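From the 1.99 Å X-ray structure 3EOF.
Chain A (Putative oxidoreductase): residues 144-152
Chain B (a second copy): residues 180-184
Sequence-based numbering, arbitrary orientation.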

# COMPACT_ATOMS: atom_id res chain seq x y z
N ALA A 144 -17.97 3.56 -13.54
CA ALA A 144 -18.21 4.99 -13.25
C ALA A 144 -17.12 5.89 -13.77
O ALA A 144 -17.43 6.94 -14.37
CB ALA A 144 -18.44 5.21 -11.74
N LEU A 145 -15.87 5.47 -13.60
CA LEU A 145 -14.71 6.28 -13.95
C LEU A 145 -14.12 5.90 -15.30
O LEU A 145 -13.11 6.46 -15.72
CB LEU A 145 -13.64 6.19 -12.86
CG LEU A 145 -14.16 6.46 -11.44
CD1 LEU A 145 -13.05 6.37 -10.44
CD2 LEU A 145 -14.88 7.82 -11.36
N HIS A 146 -14.77 4.96 -15.98
CA HIS A 146 -14.30 4.53 -17.28
C HIS A 146 -12.85 4.03 -17.29
O HIS A 146 -12.07 4.36 -18.18
CB HIS A 146 -14.48 5.68 -18.30
CG HIS A 146 -15.89 6.17 -18.38
ND1 HIS A 146 -16.26 7.44 -17.98
CD2 HIS A 146 -17.03 5.54 -18.74
CE1 HIS A 146 -17.57 7.58 -18.13
NE2 HIS A 146 -18.06 6.44 -18.60
N LEU A 147 -12.54 3.18 -16.32
CA LEU A 147 -11.21 2.61 -16.17
C LEU A 147 -11.10 1.45 -17.17
O LEU A 147 -11.92 0.51 -17.15
CB LEU A 147 -10.98 2.13 -14.74
CG LEU A 147 -11.27 3.16 -13.65
CD1 LEU A 147 -11.01 2.45 -12.34
CD2 LEU A 147 -10.42 4.41 -13.84
N PRO A 148 -10.19 1.58 -18.11
CA PRO A 148 -10.02 0.59 -19.12
C PRO A 148 -9.11 -0.59 -18.68
O PRO A 148 -8.73 -0.70 -17.52
CB PRO A 148 -9.37 1.41 -20.26
CG PRO A 148 -8.62 2.42 -19.63
CD PRO A 148 -9.25 2.71 -18.30
N GLU A 149 -8.76 -1.46 -19.62
CA GLU A 149 -7.94 -2.61 -19.32
C GLU A 149 -6.57 -2.19 -18.74
O GLU A 149 -6.02 -1.18 -19.12
CB GLU A 149 -7.84 -3.50 -20.58
CG GLU A 149 -7.19 -4.87 -20.39
CD GLU A 149 -7.36 -5.79 -21.61
OE1 GLU A 149 -8.35 -5.57 -22.34
OE2 GLU A 149 -6.52 -6.72 -21.78
N LEU A 150 -6.06 -2.97 -17.79
CA LEU A 150 -4.82 -2.74 -17.06
C LEU A 150 -4.90 -1.57 -16.07
O LEU A 150 -3.86 -1.06 -15.59
CB LEU A 150 -3.63 -2.63 -18.00
CG LEU A 150 -3.35 -3.87 -18.83
CD1 LEU A 150 -2.09 -3.63 -19.65
CD2 LEU A 150 -3.23 -5.12 -17.96
N VAL A 151 -6.14 -1.19 -15.73
CA VAL A 151 -6.43 -0.15 -14.72
C VAL A 151 -7.45 -0.78 -13.78
O VAL A 151 -8.42 -1.37 -14.22
CB VAL A 151 -6.98 1.18 -15.28
CG1 VAL A 151 -7.13 2.20 -14.15
CG2 VAL A 151 -6.02 1.77 -16.41
N PHE A 152 -7.15 -0.69 -12.49
CA PHE A 152 -7.95 -1.30 -11.47
C PHE A 152 -8.00 -0.37 -10.25
O PHE A 152 -6.95 0.09 -9.76
CB PHE A 152 -7.32 -2.68 -11.11
CG PHE A 152 -8.24 -3.53 -10.27
CD1 PHE A 152 -8.40 -3.28 -8.92
CD2 PHE A 152 -8.97 -4.56 -10.85
CE1 PHE A 152 -9.30 -4.01 -8.14
CE2 PHE A 152 -9.87 -5.29 -10.08
CZ PHE A 152 -10.02 -5.02 -8.72
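Chain B 180-184: EESYH

Chain B 180-184 lies as an irregular, largely extended segment against the end region of a helix and the loop and turn that follow in chain A, from Leu A145 to Val A151. Glu B181 breaks the extension with positive phi (68/-36). Ser B182 (-150/161) and Tyr B183 (-70/122) then run past the chain A backbone. The two segments advance in the same sense where they touch: Leu A145 CA is 4.4 Å from Ser B182 CA, and His A146 CA is 5.6 Å from Tyr B183 CA.

One direct hydrogen bond joins the backbones. Tyr B183 N donates to Leu A145 O at 2.8 Å, with a nearly straight angle of 173°. His A146 leaves helical geometry here with positive phi (57/47).

Two waters extend the polar link. Water 1 donates to Ala A144 O (2.8 Å) and to Glu B181 O (2.9 Å). Water 2 donates to His A146 O (2.7 Å) and to Tyr B183 O (3.0 Å). Each water thus ties a carbonyl of one chain to a carbonyl of the other, which cannot bond to each other directly.

The apolar contact centres on Tyr B183, which points toward chain A with chi1 t and has the largest covered area, 115 Å². Pro A148 CD sits over one face of the Tyr B183 ring, 3.6 Å from the ring centroid, in a CH-pi contact. Val A151 CG2 lies 3.5 Å from Tyr B183 CZ, near the hydroxyl end of the ring. Leu A147 CD2 packs against Tyr B183 CB at 3.8 Å. Pro A148 and Val A151 are the ends of a type II turn, closed by a weak bond from Val A151 N to Pro A148 O (3.2 Å); both ends of the turn lie against Tyr B183.

Ser B182 CB meets the edge of the His A146 ring, 3.6 Å from His A146 ND1. Leu A145 CD2 reaches Glu B181 O at 3.5 Å.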

# COMPACT_ATOMS: atom_id res chain seq x y z
N GLU B 180 -9.24 13.90 -14.50
CA GLU B 180 -10.36 14.64 -13.94
C GLU B 180 -11.67 13.92 -14.24
O GLU B 180 -12.03 13.74 -15.41
CB GLU B 180 -10.37 16.07 -14.48
CG GLU B 180 -9.07 16.88 -14.13
CD GLU B 180 -9.03 18.32 -14.73
OE1 GLU B 180 -10.09 18.82 -15.22
OE2 GLU B 180 -7.94 18.93 -14.72
N GLU B 181 -12.33 13.47 -13.17
CA GLU B 181 -13.65 12.81 -13.19
C GLU B 181 -13.74 11.44 -13.82
O GLU B 181 -14.55 10.63 -13.40
CB GLU B 181 -14.73 13.70 -13.82
CG GLU B 181 -14.90 15.06 -13.19
CD GLU B 181 -15.26 15.03 -11.73
OE1 GLU B 181 -15.91 14.06 -11.27
OE2 GLU B 181 -14.88 16.00 -11.05
N SER B 182 -12.97 11.22 -14.88
CA SER B 182 -12.92 9.93 -15.55
C SER B 182 -11.53 9.72 -16.15
O SER B 182 -10.76 10.64 -16.35
CB SER B 182 -13.99 9.83 -16.63
OG SER B 182 -13.64 10.66 -17.71
N TYR B 183 -11.24 8.47 -16.44
CA TYR B 183 -9.96 8.08 -17.01
C TYR B 183 -9.89 8.58 -18.44
O TYR B 183 -10.77 8.31 -19.23
CB TYR B 183 -9.82 6.55 -16.93
CG TYR B 183 -8.43 6.04 -17.16
CD1 TYR B 183 -7.97 5.79 -18.44
CD2 TYR B 183 -7.60 5.77 -16.11
CE1 TYR B 183 -6.72 5.32 -18.65
CE2 TYR B 183 -6.35 5.31 -16.31
CZ TYR B 183 -5.92 5.08 -17.58
OH TYR B 183 -4.67 4.62 -17.79
N HIS B 184 -8.88 9.38 -18.74
CA HIS B 184 -8.64 9.85 -20.08
C HIS B 184 -7.46 9.04 -20.63
O HIS B 184 -6.27 9.24 -20.28
CB HIS B 184 -8.42 11.35 -20.10
CG HIS B 184 -9.65 12.11 -19.68
ND1 HIS B 184 -9.80 12.66 -18.42
CD2 HIS B 184 -10.81 12.34 -20.33
CE1 HIS B 184 -10.99 13.21 -18.32
NE2 HIS B 184 -11.63 13.03 -19.46
O HOH W 1 -16.69 9.56 -14.99
O HOH W 2 -11.17 5.58 -20.40